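Local coordinates for protein terminal oxygenase component of carbazole 1,9a-dioxygenase (Nocardioides aromaticivorans, PDB 3GCF) that probably dihydroxylates carbazole at its 1 and 9a positions, passing electrons from a Rieske [2Fe-2S] cluster to a mononuclear iron that works with molecular oxygen, at residues D32-H36 against P148-D154; V52-G56 against Y290-S294; D214-Q219 against D231-Y237; Y221-K227 against S267-P271. One frame throughout, in Å; residues are numbered along the deposited sequence.

Contact 1 (D32-H36 against P148-D154); sequences DNHWH and PHALSED
Asp154 reaches between His34 and Trp35, its carboxylate crossing both side chains at about a right angle and binding three N-H groups. OD1 accepts a hydrogen bond from His34 ND1 at 2.7 Å. The carboxylate oxygen lies in the plane of the imidazole, yet the donor stands above the carboxylate plane, the two planes being 62° apart. OD2 accepts from the backbone N of Trp35 (2.8 Å) and, from the opposite face of the carboxylate, from NE2 of His149. Replacing Asp154 by alanine would remove the carboxylate and is likely to leave all three N-H groups without their acceptor, the His149 ring losing its hold most plainly. The indole of Trp35 lies across the 148-154 loop. With CG anti to its carbonyl carbon (chi1 -72°), the ring directs NE1 almost straight at His149 O, 2.8 Å away and in the indole plane. Leu151 CD1 covers one face of the five-membered ring, 3.5 Å from CG, in a CH-pi contact, and Pro148 CB touches CZ2 of the six-membered ring. The edge of the indole is turned to the face of the His149 imidazole, in an offset T-shaped pair with planes at 89°. A wide aromatic with one N-H suits this buried place. The His-carboxylate pairs, where Asn33 and His34 form a G1 beta bulge opposite Ile143, fasten Rieske-sheet edge strand 34-40 to the loop between strands 138-143 and 164-173.

Contact 2 (V52-G56 against Y290-S294); sequences VTMLG and YVPIS
The flat peptide group of Pro292 receives a hydrogen bond from Leu55 N at its carbonyl oxygen, 2.7 Å away and above the carbonyl plane, and Gly56 N approaches Ile293 O (3.1 Å) in the same manner, about 43° out of plane. Leu55 lies alongside the proline, pointing the same way, with CD1 3.9 Å from Pro292 CD. The other neighbour of that methyl is Val291 CG1, which Leu55 crosses at about a right angle; CG1 is anti to the valine's backbone N (chi1 -168°), which brings this branch to the leucine. On the more exposed side, Thr53 CG2 packs against Ile293 CG2 at 3.9 Å. Branched residues suit both places, since each offers a methyl close to its backbone. Gly56 suits the turn because at its backbone angles a beta carbon would clash with the carbonyl oxygen of Leu55. A water within hydrogen-bonding distance of Thr53 O and Pro292 O can bridge them, though with more acceptors nearby than protons. The strands run nearly perpendicular (87°), and the hydrogen bonds form where strand 49-54 ends. Backbone polarity joins the Rieske sheet to the catalytic sheet, while the side chains add apolar packing that depends on shape rather than charge.

Contact 3 (D214-Q219 against D231-Y237); sequences DRDAMQ and DRLSENY
Met218 and Asp231 form an antiparallel non-hydrogen-bonded pair, and beyond it Arg232 N bonds to Ala217 O at 2.9 Å. Before the strand, a type I turn runs from Asp214 to Ala217, and its aspartate meets Asn236. The ND2 nitrogen of Asn236 lies 2.9 Å from Asp214 OD2, on the syn side of a carboxylate whose plane is perpendicular to the amide. Asp214 OD1 uses its anti lone pair to accept from Asp216 N, closing an Asx turn; CG sits between the backbone N and carbonyl carbon (chi1 60°), folding the carboxylate back over its turn. A leucine at Asp214 would probably leave Asn236 ND2 and Asp216 N without this acceptor and free the turn to shift. Small Ala217 lets Tyr237 CE1 come within 3.5 Å of its CB. The extended Gln219 offers OE1 to Arg232 NH1 at the guanidinium edge, with NH1 45° out of the amide carbonyl plane; the 2.5 Å distance is unusually short and doubtful. Met218 CG lies beside Asp231 OD1 at 3.5 Å. Met218 rests on helix 364-376, and Leu233 and Tyr237 pack on strand 209-212. The contact lies at the sheet's edge, where strand 218-221 pairs with 228-231, beside that helix.

Contact 4 (Y221-K227 against S267-P271); sequences YDENWPK and SVWLP
Trp269 packs against the loop that joins edge strand 218-221 to its neighbour 228-231 in the catalytic domain's antiparallel sheet, the sheet of the helix-grip (Bet v 1-like) fold. The tight part is gathered round its indole. Trp269 CH2 comes within 3.5 Å of Tyr221 CD2; the planes are only 23° apart but slid so far that the rings hardly overlap. Pro226 brings CB and CG to CE3 of the indole, 4.0 Å away, the cis peptide bond before Pro226 belonging to the sharp bend of the loop. A large flat residue suits this place because one side chain can span from the tyrosine to the proline. Its N-H is satisfied within its own strand by Ser267 OG, 2.9 Å from Trp269 NE1. The carbonyl oxygen of Lys227 meets Trp269 CA at 3.2 Å in a CA-H...O contact. Leu270 CD1 then fills the side toward Trp225, 3.7 Å from CZ3.

The outer rim of the loop is looser, polar and open to solvent at Glu223 and Asn224. Lys227 NZ turns back to this rim, making a salt bridge with Asp222 OD1 and a hydrogen bond to Asn224 O at 2.7 Å, while its CE methylene lies over the face of the Trp225 indole. Arg376 of helix 364-376 holds the other oxygen of Asp222. Between the two sides runs a single direct backbone hydrogen bond, Leu270 N to Lys227 O, 2.9 Å long and bent only to 158° at the hydrogen.

How the contacts relate
Contacts 1 and 2 join the Rieske and catalytic parts of the chain, and they touch where His36 packs on Met54, Leu55 and Val291. Contact 1 is the more buried and relies on a shared carboxylate; contact 2 uses backbone bonds and aliphatic groups. Contacts 3 and 4 both serve the edge of the catalytic sheet, at the two ends of strands 218-221 and 228-231, and meet at Arg232 and Tyr221. Contact 3, farthest out and partly exposed, relies on amide, carboxylate and guanidinium groups, whereas contact 4 has an aromatic interior and a charged rim. Contact 4 also adjoins contact 1, through Pro271 on His36 and Trp225 on Glu153, while contact 3 stands apart from contacts 1 and 2.

Contact 1 (D32-H36 against P148-D154)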
# COMPACT_ATOMS: atom_id res chain seq x y z
N ASP A 32 -23.04 -14.42 -9.23
CA ASP A 32 -23.44 -13.76 -10.46
C ASP A 32 -24.62 -14.50 -11.08
O ASP A 32 -25.09 -15.51 -10.54
CB ASP A 32 -22.25 -13.63 -11.43
CG ASP A 32 -21.68 -14.96 -11.86
OD1 ASP A 32 -21.67 -15.91 -11.06
OD2 ASP A 32 -21.21 -15.04 -13.02
N ASN A 33 -25.10 -13.98 -12.21
CA ASN A 33 -26.29 -14.51 -12.87
C ASN A 33 -27.46 -14.12 -11.96
O ASN A 33 -28.41 -14.87 -11.76
CB ASN A 33 -26.21 -16.03 -13.05
CG ASN A 33 -25.35 -16.42 -14.25
OD1 ASN A 33 -25.33 -15.72 -15.26
ND2 ASN A 33 -24.65 -17.54 -14.14
N HIS A 34 -27.34 -12.91 -11.42
CA HIS A 34 -28.34 -12.30 -10.54
C HIS A 34 -28.33 -10.80 -10.81
O HIS A 34 -27.34 -10.25 -11.29
CB HIS A 34 -27.97 -12.50 -9.06
CG HIS A 34 -28.25 -13.88 -8.53
ND1 HIS A 34 -29.52 -14.31 -8.22
CD2 HIS A 34 -27.43 -14.91 -8.24
CE1 HIS A 34 -29.47 -15.54 -7.76
NE2 HIS A 34 -28.21 -15.93 -7.76
N TRP A 35 -29.43 -10.14 -10.49
CA TRP A 35 -29.51 -8.70 -10.63
C TRP A 35 -28.88 -8.12 -9.37
O TRP A 35 -29.02 -8.70 -8.28
CB TRP A 35 -30.96 -8.23 -10.71
CG TRP A 35 -31.67 -8.55 -11.99
CD1 TRP A 35 -32.46 -9.63 -12.26
CD2 TRP A 35 -31.66 -7.75 -13.18
NE1 TRP A 35 -32.96 -9.55 -13.54
CE2 TRP A 35 -32.48 -8.41 -14.13
CE3 TRP A 35 -31.05 -6.54 -13.55
CZ2 TRP A 35 -32.71 -7.90 -15.42
CZ3 TRP A 35 -31.27 -6.03 -14.83
CH2 TRP A 35 -32.09 -6.71 -15.74
N HIS A 36 -28.19 -7.00 -9.51
CA HIS A 36 -27.56 -6.32 -8.38
C HIS A 36 -27.71 -4.81 -8.59
O HIS A 36 -27.62 -4.34 -9.71
CB HIS A 36 -26.06 -6.65 -8.31
CG HIS A 36 -25.76 -8.04 -7.86
ND1 HIS A 36 -25.87 -8.45 -6.55
CD2 HIS A 36 -25.33 -9.13 -8.56
CE1 HIS A 36 -25.52 -9.72 -6.45
NE2 HIS A 36 -25.19 -10.16 -7.66
N PRO A 148 -30.85 -12.68 -18.66
CA PRO A 148 -31.49 -12.24 -17.42
C PRO A 148 -32.87 -12.84 -17.17
O PRO A 148 -33.63 -13.09 -18.11
CB PRO A 148 -31.54 -10.72 -17.58
CG PRO A 148 -31.69 -10.55 -19.06
CD PRO A 148 -30.71 -11.56 -19.61
N HIS A 149 -33.17 -13.09 -15.90
CA HIS A 149 -34.47 -13.62 -15.51
C HIS A 149 -35.18 -12.42 -14.88
O HIS A 149 -34.63 -11.32 -14.83
CB HIS A 149 -34.32 -14.75 -14.49
CG HIS A 149 -33.36 -14.44 -13.38
ND1 HIS A 149 -32.06 -14.89 -13.37
CD2 HIS A 149 -33.51 -13.69 -12.26
CE1 HIS A 149 -31.44 -14.43 -12.30
NE2 HIS A 149 -32.30 -13.69 -11.61
N ALA A 150 -36.41 -12.63 -14.40
CA ALA A 150 -37.19 -11.56 -13.80
C ALA A 150 -36.48 -10.93 -12.60
O ALA A 150 -35.98 -11.63 -11.72
CB ALA A 150 -38.55 -12.08 -13.38
N LEU A 151 -36.46 -9.60 -12.57
CA LEU A 151 -35.83 -8.85 -11.49
C LEU A 151 -36.40 -9.24 -10.12
O LEU A 151 -35.65 -9.34 -9.14
CB LEU A 151 -36.05 -7.34 -11.70
CG LEU A 151 -35.57 -6.39 -10.59
CD1 LEU A 151 -34.07 -6.54 -10.42
CD2 LEU A 151 -35.93 -4.95 -10.93
N SER A 152 -37.70 -9.48 -10.07
CA SER A 152 -38.40 -9.84 -8.83
C SER A 152 -37.84 -11.08 -8.17
O SER A 152 -38.05 -11.30 -6.98
CB SER A 152 -39.89 -10.06 -9.11
OG SER A 152 -40.09 -11.17 -9.96
N GLU A 153 -37.13 -11.90 -8.93
CA GLU A 153 -36.55 -13.12 -8.39
C GLU A 153 -35.33 -12.87 -7.52
O GLU A 153 -34.91 -13.75 -6.76
CB GLU A 153 -36.20 -14.07 -9.54
CG GLU A 153 -37.40 -14.79 -10.13
CD GLU A 153 -37.06 -15.65 -11.33
OE1 GLU A 153 -35.99 -16.31 -11.33
OE2 GLU A 153 -37.86 -15.69 -12.29
N ASP A 154 -34.76 -11.67 -7.61
CA ASP A 154 -33.57 -11.31 -6.84
C ASP A 154 -33.82 -10.21 -5.83
O ASP A 154 -32.89 -9.52 -5.40
CB ASP A 154 -32.43 -10.89 -7.77
CG ASP A 154 -31.95 -12.02 -8.65
OD1 ASP A 154 -31.95 -13.18 -8.19
OD2 ASP A 154 -31.56 -11.75 -9.81
O HOH W 1 -30.23 -7.99 -5.83

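Contact 2 (V52-G56 against Y290-S294)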
# COMPACT_ATOMS: atom_id res chain seq x y z
N VAL A 52 -19.11 2.50 -11.91
CA VAL A 52 -19.28 1.59 -10.79
C VAL A 52 -18.47 0.32 -11.02
O VAL A 52 -18.10 0.01 -12.15
CB VAL A 52 -20.77 1.20 -10.57
CG1 VAL A 52 -21.63 2.45 -10.38
CG2 VAL A 52 -21.27 0.38 -11.75
N THR A 53 -18.18 -0.39 -9.94
CA THR A 53 -17.44 -1.64 -10.02
C THR A 53 -18.33 -2.65 -9.33
O THR A 53 -18.68 -2.49 -8.16
CB THR A 53 -16.08 -1.55 -9.29
OG1 THR A 53 -15.28 -0.53 -9.91
CG2 THR A 53 -15.33 -2.87 -9.39
N MET A 54 -18.71 -3.70 -10.06
CA MET A 54 -19.58 -4.72 -9.50
C MET A 54 -19.01 -6.10 -9.73
O MET A 54 -18.70 -6.48 -10.86
CB MET A 54 -20.96 -4.62 -10.16
CG MET A 54 -21.65 -3.28 -9.95
SD MET A 54 -23.14 -3.10 -10.95
CE MET A 54 -24.22 -4.32 -10.18
N LEU A 55 -18.88 -6.86 -8.64
CA LEU A 55 -18.36 -8.21 -8.71
C LEU A 55 -17.08 -8.28 -9.55
O LEU A 55 -16.93 -9.16 -10.40
CB LEU A 55 -19.42 -9.16 -9.28
CG LEU A 55 -20.64 -9.44 -8.39
CD1 LEU A 55 -21.58 -8.24 -8.36
CD2 LEU A 55 -21.37 -10.66 -8.92
N GLY A 56 -16.18 -7.34 -9.31
CA GLY A 56 -14.91 -7.29 -10.02
C GLY A 56 -14.95 -6.61 -11.39
O GLY A 56 -13.90 -6.34 -11.97
N TYR A 290 -25.52 -5.66 -0.44
CA TYR A 290 -24.09 -5.67 -0.17
C TYR A 290 -23.39 -6.20 -1.41
O TYR A 290 -22.88 -7.32 -1.43
CB TYR A 290 -23.80 -6.57 1.05
CG TYR A 290 -24.81 -6.41 2.18
CD1 TYR A 290 -26.03 -7.08 2.15
CD2 TYR A 290 -24.54 -5.59 3.28
CE1 TYR A 290 -26.96 -6.95 3.18
CE2 TYR A 290 -25.47 -5.44 4.32
CZ TYR A 290 -26.68 -6.13 4.27
OH TYR A 290 -27.59 -6.02 5.30
N VAL A 291 -23.39 -5.39 -2.46
CA VAL A 291 -22.81 -5.78 -3.74
C VAL A 291 -21.29 -5.79 -3.72
O VAL A 291 -20.65 -4.78 -3.42
CB VAL A 291 -23.30 -4.84 -4.86
CG1 VAL A 291 -22.93 -5.42 -6.23
CG2 VAL A 291 -24.81 -4.65 -4.75
N PRO A 292 -20.69 -6.94 -4.03
CA PRO A 292 -19.23 -7.03 -4.03
C PRO A 292 -18.60 -6.04 -5.02
O PRO A 292 -19.11 -5.85 -6.13
CB PRO A 292 -18.97 -8.49 -4.46
CG PRO A 292 -20.24 -9.20 -4.10
CD PRO A 292 -21.30 -8.21 -4.47
N ILE A 293 -17.52 -5.40 -4.60
CA ILE A 293 -16.80 -4.47 -5.46
C ILE A 293 -15.57 -5.28 -5.88
O ILE A 293 -15.30 -5.45 -7.07
CB ILE A 293 -16.37 -3.21 -4.70
CG1 ILE A 293 -17.60 -2.34 -4.42
CG2 ILE A 293 -15.33 -2.44 -5.51
CD1 ILE A 293 -17.33 -1.16 -3.51
N SER A 294 -14.87 -5.79 -4.88
CA SER A 294 -13.69 -6.62 -5.10
C SER A 294 -13.78 -7.75 -4.08
O SER A 294 -14.83 -7.97 -3.47
CB SER A 294 -12.41 -5.81 -4.87
OG SER A 294 -12.31 -5.39 -3.52
O HOH W 2 -20.60 -2.99 -6.21

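Contact 3 (D214-Q219 against D231-Y237)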
# COMPACT_ATOMS: atom_id res chain seq x y z
N ASP A 214 -37.98 -20.80 19.91
CA ASP A 214 -38.53 -22.09 19.51
C ASP A 214 -38.03 -22.51 18.14
O ASP A 214 -37.27 -21.78 17.49
CB ASP A 214 -40.06 -22.03 19.52
CG ASP A 214 -40.61 -21.00 18.56
OD1 ASP A 214 -40.37 -21.13 17.34
OD2 ASP A 214 -41.27 -20.04 19.01
N ARG A 215 -38.47 -23.68 17.70
CA ARG A 215 -38.07 -24.26 16.42
C ARG A 215 -38.60 -23.55 15.17
O ARG A 215 -38.09 -23.78 14.08
CB ARG A 215 -38.51 -25.74 16.40
CG ARG A 215 -37.74 -26.62 15.43
CD ARG A 215 -38.21 -28.07 15.53
NE ARG A 215 -38.12 -28.59 16.90
CZ ARG A 215 -36.98 -28.76 17.57
NH1 ARG A 215 -35.82 -28.44 17.01
NH2 ARG A 215 -37.00 -29.24 18.81
N ASP A 216 -39.62 -22.71 15.31
CA ASP A 216 -40.17 -21.99 14.16
C ASP A 216 -39.65 -20.56 14.08
O ASP A 216 -40.19 -19.73 13.35
CB ASP A 216 -41.70 -21.95 14.23
CG ASP A 216 -42.32 -23.32 14.16
OD1 ASP A 216 -41.88 -24.14 13.33
OD2 ASP A 216 -43.26 -23.58 14.94
N ALA A 217 -38.60 -20.27 14.85
CA ALA A 217 -38.02 -18.94 14.86
C ALA A 217 -37.54 -18.53 13.47
O ALA A 217 -37.68 -17.38 13.07
CB ALA A 217 -36.87 -18.87 15.87
N MET A 218 -36.98 -19.49 12.74
CA MET A 218 -36.45 -19.24 11.40
C MET A 218 -37.14 -20.08 10.33
O MET A 218 -37.33 -21.29 10.50
CB MET A 218 -34.94 -19.54 11.38
CG MET A 218 -34.13 -18.79 12.43
SD MET A 218 -32.57 -19.63 12.80
CE MET A 218 -32.45 -19.40 14.53
N GLN A 219 -37.51 -19.44 9.23
CA GLN A 219 -38.16 -20.16 8.15
C GLN A 219 -37.41 -19.98 6.84
O GLN A 219 -37.07 -18.86 6.45
CB GLN A 219 -39.61 -19.69 7.98
CG GLN A 219 -40.43 -20.66 7.13
CD GLN A 219 -41.89 -20.29 7.05
OE1 GLN A 219 -42.52 -20.00 8.06
NE2 GLN A 219 -42.44 -20.30 5.84
N ASP A 231 -36.51 -14.46 9.90
CA ASP A 231 -36.48 -14.56 11.36
C ASP A 231 -37.76 -13.91 11.88
O ASP A 231 -38.00 -12.72 11.66
CB ASP A 231 -35.28 -13.80 11.94
CG ASP A 231 -33.94 -14.47 11.64
OD1 ASP A 231 -33.92 -15.59 11.10
OD2 ASP A 231 -32.91 -13.84 11.96
N ARG A 232 -38.59 -14.68 12.58
CA ARG A 232 -39.84 -14.14 13.13
C ARG A 232 -39.56 -13.57 14.52
O ARG A 232 -40.00 -14.12 15.53
CB ARG A 232 -40.89 -15.25 13.20
CG ARG A 232 -41.32 -15.77 11.84
CD ARG A 232 -42.65 -16.52 11.94
NE ARG A 232 -43.46 -16.30 10.75
CZ ARG A 232 -43.35 -17.00 9.63
NH1 ARG A 232 -42.46 -17.98 9.55
NH2 ARG A 232 -44.11 -16.71 8.58
N LEU A 233 -38.84 -12.45 14.55
CA LEU A 233 -38.45 -11.81 15.80
C LEU A 233 -39.57 -11.50 16.80
O LEU A 233 -39.42 -11.76 17.99
CB LEU A 233 -37.67 -10.53 15.50
CG LEU A 233 -36.41 -10.66 14.63
CD1 LEU A 233 -35.76 -9.29 14.49
CD2 LEU A 233 -35.43 -11.65 15.26
N SER A 234 -40.69 -10.97 16.32
CA SER A 234 -41.79 -10.60 17.20
C SER A 234 -42.66 -11.75 17.70
O SER A 234 -43.43 -11.58 18.64
CB SER A 234 -42.70 -9.59 16.50
OG SER A 234 -43.29 -10.18 15.36
N GLU A 235 -42.55 -12.91 17.07
CA GLU A 235 -43.37 -14.03 17.50
C GLU A 235 -42.61 -15.24 18.02
O GLU A 235 -43.10 -15.94 18.89
CB GLU A 235 -44.27 -14.49 16.35
CG GLU A 235 -45.20 -13.43 15.83
CD GLU A 235 -45.96 -13.91 14.61
OE1 GLU A 235 -45.30 -14.26 13.60
OE2 GLU A 235 -47.21 -13.93 14.66
N ASN A 236 -41.42 -15.48 17.49
CA ASN A 236 -40.68 -16.65 17.91
C ASN A 236 -39.31 -16.43 18.50
O ASN A 236 -38.48 -17.33 18.52
CB ASN A 236 -40.62 -17.64 16.75
CG ASN A 236 -42.00 -17.96 16.19
OD1 ASN A 236 -42.54 -17.22 15.36
ND2 ASN A 236 -42.60 -19.04 16.66
N TYR A 237 -39.08 -15.22 18.99
CA TYR A 237 -37.81 -14.87 19.61
C TYR A 237 -38.04 -14.23 20.97
O TYR A 237 -39.13 -13.76 21.28
CB TYR A 237 -37.01 -13.87 18.76
CG TYR A 237 -36.18 -14.47 17.65
CD1 TYR A 237 -36.77 -14.98 16.50
CD2 TYR A 237 -34.79 -14.47 17.73
CE1 TYR A 237 -35.99 -15.47 15.44
CE2 TYR A 237 -34.00 -14.95 16.68
CZ TYR A 237 -34.60 -15.44 15.54
OH TYR A 237 -33.82 -15.88 14.49

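Contact 4 (Y221-K227 against S267-P271)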
# COMPACT_ATOMS: atom_id res chain seq x y z
N TYR A 221 -37.33 -20.13 2.84
CA TYR A 221 -38.20 -20.06 1.67
C TYR A 221 -37.36 -20.52 0.49
O TYR A 221 -36.51 -19.78 -0.00
CB TYR A 221 -38.68 -18.63 1.44
CG TYR A 221 -39.73 -18.20 2.44
CD1 TYR A 221 -41.05 -18.63 2.32
CD2 TYR A 221 -39.39 -17.40 3.53
CE1 TYR A 221 -42.01 -18.29 3.27
CE2 TYR A 221 -40.35 -17.05 4.49
CZ TYR A 221 -41.65 -17.50 4.35
OH TYR A 221 -42.60 -17.17 5.29
N ASP A 222 -37.59 -21.76 0.06
CA ASP A 222 -36.82 -22.32 -1.04
C ASP A 222 -37.72 -22.98 -2.09
O ASP A 222 -37.39 -24.01 -2.66
CB ASP A 222 -35.83 -23.33 -0.47
CG ASP A 222 -34.92 -23.93 -1.52
OD1 ASP A 222 -34.67 -23.26 -2.55
OD2 ASP A 222 -34.45 -25.06 -1.31
N GLU A 223 -38.87 -22.36 -2.33
CA GLU A 223 -39.82 -22.85 -3.32
C GLU A 223 -39.97 -21.77 -4.38
O GLU A 223 -40.69 -20.79 -4.18
CB GLU A 223 -41.17 -23.12 -2.65
CG GLU A 223 -42.17 -23.84 -3.54
CD GLU A 223 -43.52 -24.03 -2.87
OE1 GLU A 223 -44.23 -23.03 -2.64
OE2 GLU A 223 -43.87 -25.20 -2.58
N ASN A 224 -39.30 -21.95 -5.52
CA ASN A 224 -39.35 -20.95 -6.59
C ASN A 224 -38.54 -19.76 -6.10
O ASN A 224 -37.67 -19.91 -5.23
CB ASN A 224 -40.80 -20.52 -6.87
CG ASN A 224 -41.61 -21.61 -7.55
OD1 ASN A 224 -42.84 -21.60 -7.50
ND2 ASN A 224 -40.93 -22.55 -8.21
N TRP A 225 -38.81 -18.58 -6.65
CA TRP A 225 -38.09 -17.37 -6.25
C TRP A 225 -39.06 -16.28 -5.83
O TRP A 225 -40.20 -16.25 -6.28
CB TRP A 225 -37.20 -16.87 -7.39
CG TRP A 225 -36.17 -17.85 -7.85
CD1 TRP A 225 -36.30 -18.80 -8.83
CD2 TRP A 225 -34.83 -17.98 -7.35
NE1 TRP A 225 -35.13 -19.50 -8.97
CE2 TRP A 225 -34.21 -19.02 -8.08
CE3 TRP A 225 -34.09 -17.31 -6.36
CZ2 TRP A 225 -32.89 -19.42 -7.84
CZ3 TRP A 225 -32.78 -17.71 -6.13
CH2 TRP A 225 -32.19 -18.75 -6.87
N PRO A 226 -38.61 -15.35 -4.97
CA PRO A 226 -37.27 -15.27 -4.38
C PRO A 226 -37.02 -16.29 -3.27
O PRO A 226 -37.97 -16.82 -2.68
CB PRO A 226 -37.20 -13.84 -3.86
CG PRO A 226 -38.62 -13.60 -3.43
CD PRO A 226 -39.42 -14.18 -4.58
N LYS A 227 -35.76 -16.56 -2.98
CA LYS A 227 -35.42 -17.51 -1.93
C LYS A 227 -34.69 -16.79 -0.80
O LYS A 227 -33.89 -15.88 -1.06
CB LYS A 227 -34.52 -18.62 -2.47
CG LYS A 227 -35.12 -19.44 -3.62
CD LYS A 227 -34.11 -20.47 -4.12
CE LYS A 227 -34.64 -21.23 -5.33
NZ LYS A 227 -35.90 -21.99 -5.05
N SER A 267 -35.16 -10.49 7.41
CA SER A 267 -34.92 -11.57 6.47
C SER A 267 -33.88 -11.22 5.42
O SER A 267 -33.64 -10.05 5.12
CB SER A 267 -36.23 -11.95 5.78
OG SER A 267 -36.81 -10.83 5.13
N VAL A 268 -33.25 -12.25 4.87
CA VAL A 268 -32.26 -12.06 3.83
C VAL A 268 -32.64 -12.95 2.65
O VAL A 268 -33.08 -14.09 2.84
CB VAL A 268 -30.84 -12.42 4.34
CG1 VAL A 268 -30.77 -13.88 4.74
CG2 VAL A 268 -29.80 -12.10 3.27
N TRP A 269 -32.50 -12.42 1.44
CA TRP A 269 -32.85 -13.15 0.24
C TRP A 269 -31.72 -13.14 -0.78
O TRP A 269 -30.95 -12.17 -0.86
CB TRP A 269 -34.11 -12.54 -0.38
CG TRP A 269 -35.22 -12.37 0.63
CD1 TRP A 269 -35.29 -11.43 1.62
CD2 TRP A 269 -36.35 -13.22 0.80
NE1 TRP A 269 -36.39 -11.65 2.40
CE2 TRP A 269 -37.06 -12.75 1.93
CE3 TRP A 269 -36.84 -14.35 0.12
CZ2 TRP A 269 -38.24 -13.36 2.39
CZ3 TRP A 269 -38.00 -14.96 0.58
CH2 TRP A 269 -38.69 -14.46 1.71
N LEU A 270 -31.61 -14.21 -1.56
CA LEU A 270 -30.57 -14.29 -2.58
C LEU A 270 -30.80 -13.14 -3.56
O LEU A 270 -31.94 -12.76 -3.81
CB LEU A 270 -30.65 -15.64 -3.32
CG LEU A 270 -30.03 -16.84 -2.59
CD1 LEU A 270 -30.40 -18.13 -3.31
CD2 LEU A 270 -28.51 -16.67 -2.55
N PRO A 271 -29.72 -12.57 -4.12
CA PRO A 271 -28.32 -12.95 -3.93
C PRO A 271 -27.68 -12.43 -2.65
O PRO A 271 -26.47 -12.61 -2.44
CB PRO A 271 -27.65 -12.38 -5.18
CG PRO A 271 -28.41 -11.10 -5.37
CD PRO A 271 -29.85 -11.53 -5.16
O HOH W 3 -33.92 -14.53 -4.17